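Local coordinates for protein major mite allergen Der p 23 (Dermatophagoides pteronyssinus, PDB 4ZCE) that is a major house dust mite allergen bound by IgE that, despite its peritrophin-A-type domain, does not bind chitin in vitro, at residues F5-R10 / Y24-W29; F11-D16 / T40-D45. All coordinates share one frame; numbering follows the deposited sequence.

Interaction 1. Residues F5-R10 / Y24-W29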
loop_
_atom_site.group_PDB
_atom_site.type_symbol
_atom_site.label_atom_id
_atom_site.label_comp_id
_atom_site.label_asym_id
_atom_site.label_seq_id
_atom_site.Cartn_x
_atom_site.Cartn_y
_atom_site.Cartn_z
ATOM N N PHE A 5 12.401 14.177 4.191
ATOM C CA PHE A 5 12.605 13.334 3.025
ATOM C C PHE A 5 12.738 14.134 1.775
ATOM O O PHE A 5 11.955 15.022 1.507
ATOM C CB PHE A 5 11.472 12.309 2.882
ATOM C CG PHE A 5 11.699 11.340 1.811
ATOM C CD1 PHE A 5 11.142 11.578 0.630
ATOM C CD2 PHE A 5 12.519 10.248 1.937
ATOM C CE1 PHE A 5 11.305 10.664 -0.415
ATOM C CE2 PHE A 5 12.729 9.396 0.906
ATOM C CZ PHE A 5 12.099 9.599 -0.253
ATOM N N GLU A 6 13.790 13.818 0.967
ATOM C CA GLU A 6 13.998 14.471 -0.320
ATOM C C GLU A 6 13.759 13.463 -1.452
ATOM O O GLU A 6 14.378 12.394 -1.491
ATOM C CB GLU A 6 15.417 15.044 -0.388
ATOM C CG GLU A 6 15.672 15.930 -1.595
ATOM C CD GLU A 6 15.022 17.296 -1.492
ATOM O OE1 GLU A 6 14.641 17.702 -0.378
ATOM O OE2 GLU A 6 14.901 17.992 -2.533
ATOM N N CYS A 7 12.877 13.821 -2.380
ATOM C CA CYS A 7 12.557 12.955 -3.512
ATOM C C CYS A 7 13.775 12.723 -4.397
ATOM O O CYS A 7 14.403 13.695 -4.833
ATOM C CB CYS A 7 11.447 13.571 -4.358
ATOM S SG CYS A 7 9.828 13.397 -3.590
ATOM N N PRO A 8 14.118 11.447 -4.661
ATOM C CA PRO A 8 15.209 11.154 -5.606
ATOM C C PRO A 8 14.798 11.248 -7.077
ATOM O O PRO A 8 15.649 11.402 -7.955
ATOM C CB PRO A 8 15.592 9.718 -5.265
ATOM C CG PRO A 8 15.048 9.474 -3.914
ATOM C CD PRO A 8 13.756 10.244 -3.896
ATOM N N SER A 9 13.499 11.178 -7.341
ATOM C CA SER A 9 12.987 11.293 -8.693
ATOM C C SER A 9 11.730 12.134 -8.660
ATOM O O SER A 9 11.106 12.294 -7.617
ATOM C CB SER A 9 12.683 9.905 -9.261
ATOM O OG SER A 9 13.775 9.025 -9.049
ATOM N N ARG A 10 11.335 12.618 -9.820
ATOM C CA ARG A 10 10.191 13.469 -9.951
ATOM C C ARG A 10 8.925 12.735 -9.495
ATOM O O ARG A 10 8.107 13.286 -8.853
ATOM C CB ARG A 10 10.054 13.949 -11.420
ATOM C CG ARG A 10 8.897 14.837 -11.663
ATOM C CD ARG A 10 8.860 15.275 -13.123
ATOM N NE ARG A 10 7.768 16.160 -13.311
ATOM C CZ ARG A 10 7.091 16.238 -14.441
ATOM N NH1 ARG A 10 7.433 15.482 -15.483
ATOM N NH2 ARG A 10 6.079 17.053 -14.514
ATOM N N TYR A 24 7.266 6.565 0.903
ATOM C CA TYR A 24 7.029 7.890 0.375
ATOM C C TYR A 24 6.604 7.815 -1.085
ATOM O O TYR A 24 7.151 7.042 -1.868
ATOM C CB TYR A 24 8.287 8.757 0.497
ATOM C CG TYR A 24 8.655 9.097 1.924
ATOM C CD1 TYR A 24 9.591 8.338 2.613
ATOM C CD2 TYR A 24 8.071 10.173 2.579
ATOM C CE1 TYR A 24 9.946 8.646 3.926
ATOM C CE2 TYR A 24 8.422 10.491 3.884
ATOM C CZ TYR A 24 9.354 9.718 4.553
ATOM O OH TYR A 24 9.681 10.046 5.857
ATOM N N ILE A 25 5.634 8.637 -1.447
ATOM C CA ILE A 25 5.243 8.780 -2.839
ATOM C C ILE A 25 5.656 10.164 -3.298
ATOM O O ILE A 25 5.307 11.167 -2.658
ATOM C CB ILE A 25 3.721 8.598 -3.044
ATOM C CG1 ILE A 25 3.255 7.262 -2.460
ATOM C CG2 ILE A 25 3.398 8.682 -4.526
ATOM C CD1 ILE A 25 1.741 7.042 -2.531
ATOM N N CYS A 26 6.425 10.208 -4.383
ATOM C CA CYS A 26 6.879 11.465 -4.964
ATOM C C CYS A 26 6.060 11.802 -6.204
ATOM O O CYS A 26 5.824 10.951 -7.061
ATOM C CB CYS A 26 8.368 11.398 -5.314
ATOM S SG CYS A 26 9.451 11.385 -3.845
ATOM N N SER A 27 5.622 13.055 -6.263
ATOM C CA SER A 27 4.932 13.593 -7.426
ATOM C C SER A 27 5.452 15.018 -7.644
ATOM O O SER A 27 5.349 15.866 -6.748
ATOM C CB SER A 27 3.425 13.586 -7.178
ATOM O OG SER A 27 2.736 14.094 -8.305
ATOM N N ASN A 28 6.012 15.258 -8.830
ATOM C CA ASN A 28 6.668 16.528 -9.140
ATOM C C ASN A 28 7.656 16.917 -8.041
ATOM O O ASN A 28 7.687 18.067 -7.588
ATOM C CB ASN A 28 5.643 17.643 -9.377
ATOM C CG ASN A 28 4.843 17.435 -10.649
ATOM O OD1 ASN A 28 5.351 16.891 -11.619
ATOM N ND2 ASN A 28 3.590 17.865 -10.652
ATOM N N TRP A 29 8.449 15.936 -7.612
ATOM C CA TRP A 29 9.509 16.132 -6.614
ATOM C C TRP A 29 9.024 16.468 -5.199
ATOM O O TRP A 29 9.849 16.772 -4.325
ATOM C CB TRP A 29 10.534 17.185 -7.082
ATOM C CG TRP A 29 11.254 16.829 -8.383
ATOM C CD1 TRP A 29 10.956 17.278 -9.643
ATOM C CD2 TRP A 29 12.373 15.949 -8.532
ATOM N NE1 TRP A 29 11.821 16.736 -10.555
ATOM C CE2 TRP A 29 12.703 15.917 -9.905
ATOM C CE3 TRP A 29 13.135 15.188 -7.638
ATOM C CZ2 TRP A 29 13.753 15.152 -10.399
ATOM C CZ3 TRP A 29 14.177 14.427 -8.134
ATOM C CH2 TRP A 29 14.475 14.414 -9.501
HETATM O O HOH W 1 11.586 16.466 -2.244
#
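The rings of Phe5 and Tyr24 lie almost flat on one another as an offset stack, their planes only 5° apart and their centroids separated by 4.0 Å. Phe5 carries CG anti to its backbone N (chi1 -174°), whereas Tyr24 holds CG beside its own (chi1 -68°), and the two side chains meet tip to tip. Each also sets its methylene over the partner's face: Phe5 CB rests above the Tyr24 ring and Tyr24 CB above that of Phe5, giving a CH-pi contact in each direction. At the edge of the Phe5 ring, in its plane, Cys26 SG approaches CE1 to 4.0 Å, a sulfur-aromatic contact.

That sulfur belongs to the disulfide Cys7-Cys26 of this disulfide-linked peritrophin-A (type-2 chitin-binding) domain, which here fastens the loop before strand 12-15 covalently to the central strand 22-27.

Beyond it, Trp29 lies over the loop backbone. One face of the indole covers Ser9 C and the start of Arg10, whose CA makes a CH-pi contact 3.5 Å from the centroid of the five-membered ring, while Cys7 O meets the ring edge. A backbone bond probably helps hold this placement: Trp29 N donates to Arg10 O at 2.9 Å, nearly straight and on a carbonyl lone pair. A water bridges Cys7 N and Trp29 O. The extended Arg10 side chain runs alongside Asn28, and its NE and NH2 both give weak, bent hydrogen bonds to Asn28 OD1.

Residues 5-10 thus lie along the end of strand 22-27, the middle strand of an antiparallel three-stranded sheet. Tyr24 also stacks with His33 of strand 30-35, Phe5 and Cys7 touch Ala31 there, and Phe5, Pro8 and Cys26 pack against Phe14 of strand 12-15.

Interaction 2. Residues F11-D16 / T40-D45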
loop_
_atom_site.group_PDB
_atom_site.type_symbol
_atom_site.label_atom_id
_atom_site.label_comp_id
_atom_site.label_asym_id
_atom_site.label_seq_id
_atom_site.Cartn_x
_atom_site.Cartn_y
_atom_site.Cartn_z
ATOM N N PHE A 11 8.825 11.499 -9.942
ATOM C CA PHE A 11 7.746 10.571 -9.605
ATOM C C PHE A 11 8.371 9.288 -9.110
ATOM O O PHE A 11 9.366 8.820 -9.655
ATOM C CB PHE A 11 6.878 10.276 -10.832
ATOM C CG PHE A 11 6.163 11.480 -11.350
ATOM C CD1 PHE A 11 5.081 11.995 -10.675
ATOM C CD2 PHE A 11 6.594 12.114 -12.502
ATOM C CE1 PHE A 11 4.427 13.117 -11.140
ATOM C CE2 PHE A 11 5.937 13.231 -12.971
ATOM C CZ PHE A 11 4.855 13.731 -12.287
ATOM N N GLY A 12 7.799 8.699 -8.068
ATOM C CA GLY A 12 8.319 7.438 -7.593
ATOM C C GLY A 12 7.789 7.036 -6.238
ATOM O O GLY A 12 7.151 7.835 -5.539
ATOM N N TYR A 13 8.061 5.784 -5.893
ATOM C CA TYR A 13 7.697 5.189 -4.619
ATOM C C TYR A 13 8.985 4.761 -3.950
ATOM O O TYR A 13 9.782 4.037 -4.554
ATOM C CB TYR A 13 6.821 3.951 -4.833
ATOM C CG TYR A 13 5.436 4.269 -5.333
ATOM C CD1 TYR A 13 5.220 4.615 -6.662
ATOM C CD2 TYR A 13 4.346 4.228 -4.481
ATOM C CE1 TYR A 13 3.943 4.925 -7.118
ATOM C CE2 TYR A 13 3.065 4.538 -4.928
ATOM C CZ TYR A 13 2.874 4.881 -6.243
ATOM O OH TYR A 13 1.594 5.181 -6.659
ATOM N N PHE A 14 9.191 5.209 -2.713
ATOM C CA PHE A 14 10.456 5.008 -2.017
ATOM C C PHE A 14 10.288 4.545 -0.592
ATOM O O PHE A 14 9.352 4.914 0.109
ATOM C CB PHE A 14 11.267 6.301 -2.039
ATOM C CG PHE A 14 11.496 6.817 -3.425
ATOM C CD1 PHE A 14 12.532 6.326 -4.189
ATOM C CD2 PHE A 14 10.644 7.752 -3.982
ATOM C CE1 PHE A 14 12.725 6.784 -5.473
ATOM C CE2 PHE A 14 10.840 8.205 -5.259
ATOM C CZ PHE A 14 11.874 7.717 -6.003
ATOM N N ALA A 15 11.226 3.718 -0.165
ATOM C CA ALA A 15 11.223 3.207 1.182
ATOM C C ALA A 15 11.350 4.328 2.199
ATOM O O ALA A 15 11.983 5.359 1.939
ATOM C CB ALA A 15 12.353 2.235 1.357
ATOM N N ASP A 16 10.748 4.097 3.360
ATOM C CA ASP A 16 10.999 4.902 4.545
ATOM C C ASP A 16 12.083 4.189 5.350
ATOM O O ASP A 16 11.816 3.163 5.968
ATOM C CB ASP A 16 9.720 5.047 5.374
ATOM C CG ASP A 16 9.923 5.885 6.618
ATOM O OD1 ASP A 16 11.089 6.193 6.949
ATOM O OD2 ASP A 16 8.923 6.231 7.279
ATOM N N THR A 40 1.442 -5.409 6.636
ATOM C CA THR A 40 2.355 -5.496 5.506
ATOM C C THR A 40 3.502 -4.514 5.639
ATOM O O THR A 40 3.437 -3.550 6.405
ATOM C CB THR A 40 1.657 -5.313 4.122
ATOM O OG1 THR A 40 1.123 -3.989 3.997
ATOM C CG2 THR A 40 0.545 -6.334 3.953
ATOM N N ARG A 41 4.549 -4.775 4.854
ATOM C CA ARG A 41 5.786 -4.010 4.892
ATOM C C ARG A 41 6.176 -3.593 3.481
ATOM O O ARG A 41 5.857 -4.277 2.512
ATOM C CB ARG A 41 6.905 -4.851 5.522
ATOM C CG ARG A 41 6.818 -4.954 7.038
ATOM C CD ARG A 41 7.921 -5.830 7.630
ATOM N NE ARG A 41 7.810 -5.910 9.089
ATOM C CZ ARG A 41 8.842 -6.002 9.928
ATOM N NH1 ARG A 41 10.090 -6.023 9.471
ATOM N NH2 ARG A 41 8.621 -6.057 11.231
ATOM N N TRP A 42 6.880 -2.467 3.371
ATOM C CA TRP A 42 7.240 -1.922 2.073
ATOM C C TRP A 42 8.251 -2.822 1.411
ATOM O O TRP A 42 9.218 -3.247 2.044
ATOM C CB TRP A 42 7.833 -0.525 2.210
ATOM C CG TRP A 42 8.155 0.040 0.890
ATOM C CD1 TRP A 42 9.390 0.289 0.384
ATOM C CD2 TRP A 42 7.221 0.378 -0.141
ATOM N NE1 TRP A 42 9.289 0.780 -0.898
ATOM C CE2 TRP A 42 7.963 0.852 -1.239
ATOM C CE3 TRP A 42 5.828 0.342 -0.232
ATOM C CZ2 TRP A 42 7.363 1.274 -2.409
ATOM C CZ3 TRP A 42 5.237 0.769 -1.388
ATOM C CH2 TRP A 42 6.001 1.237 -2.463
ATOM N N ASN A 43 7.996 -3.129 0.147
ATOM C CA ASN A 43 8.844 -3.988 -0.675
ATOM C C ASN A 43 9.418 -3.121 -1.795
ATOM O O ASN A 43 8.733 -2.808 -2.771
ATOM C CB ASN A 43 7.985 -5.149 -1.207
ATOM C CG ASN A 43 8.719 -6.053 -2.198
ATOM O OD1 ASN A 43 9.789 -5.729 -2.702
ATOM N ND2 ASN A 43 8.116 -7.193 -2.497
ATOM N N GLU A 44 10.664 -2.688 -1.619
ATOM C CA GLU A 44 11.315 -1.758 -2.544
ATOM C C GLU A 44 11.366 -2.300 -3.963
ATOM O O GLU A 44 11.155 -1.574 -4.937
ATOM C CB GLU A 44 12.755 -1.515 -2.085
ATOM C CG GLU A 44 12.853 -0.716 -0.817
ATOM C CD GLU A 44 14.272 -0.260 -0.509
ATOM O OE1 GLU A 44 14.807 -0.684 0.539
ATOM O OE2 GLU A 44 14.835 0.533 -1.298
ATOM N N ASP A 45 11.674 -3.584 -4.067
ATOM C CA ASP A 45 11.917 -4.187 -5.367
ATOM C C ASP A 45 10.654 -4.146 -6.209
ATOM O O ASP A 45 10.712 -4.010 -7.435
ATOM C CB ASP A 45 12.365 -5.631 -5.199
ATOM C CG ASP A 45 13.813 -5.756 -4.741
ATOM O OD1 ASP A 45 14.531 -4.739 -4.754
ATOM O OD2 ASP A 45 14.228 -6.880 -4.380
HETATM O O HOH W 2 10.738 1.677 -3.201
HETATM O O HOH W 3 13.647 3.105 -1.898
#
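Apolar packing centres on the indole of Trp42, which reaches across to strand 12-15 with CG anti to its backbone N (chi1 -178°). The outer part of its six-membered ring meets Tyr13, where CB lies 3.7 Å from Trp42 CZ2; the two side chains cross at about a right angle, and the phenol leads away from the contact. At the opposite end of the indole, Trp42 CD1 comes within 3.5 Å of Ala15 CA and also touches its methyl group. The tryptophan therefore spans the strand from Tyr13 to Ala15, meeting backbone as well as side chains. Glu44 lays its CG methylene and carboxylate carbon CD against Ala15 CB, CD at 3.7 Å.

Polar contact is made through water. One molecule, in the plane of the indole at its edge, accepts from Trp42 NE1 at 2.9 Å and donates to Tyr13 O, so the ring nitrogen is bridged to the strand backbone. A second accepts from Ala15 N at 3.0 Å and donates to Glu44 OE2. The carboxylate is thereby tethered beside the same alanine against which Glu44 packs, and Tyr13 O and Ala15 N are each linked to the 40-45 side through a water.

In the crystal assembly of this monomeric protein, a second copy brings its Phe11 ring against Tyr13. Within the chain, Trp42 stacks with Phe23 and packs on Cys49 of strand 48-49. A three-stranded antiparallel sheet followed by a small two-stranded one, with disulfides in a short chain, is the architecture of the peritrophin-A (CBM14, type-2 chitin-binding) fold; Trp42 joins these two sheets within the region important for IgE binding.

Interactions 1 and 2 lie with their centres about 12 Å apart and are coupled through strands 12-15 and 22-27, antiparallel neighbours in one sheet. Probable backbone hydrogen bonds join them directly: Cys26 N lies 2.7 Å from Gly12 O, and Tyr24 N lies 2.8 Å from Phe14 O. Just before strand 12-15, Phe11 of interaction 2 packs on interaction 1, its CZ 3.3 Å from Asn28 OD1. In chain order, 5-10, 11-16, 24-29 and 40-45 belong alternately to interactions 1 and 2. Interaction 1 thus secures the N-terminal loop to the larger sheet, while interaction 2 connects that sheet to the C-terminal hairpin.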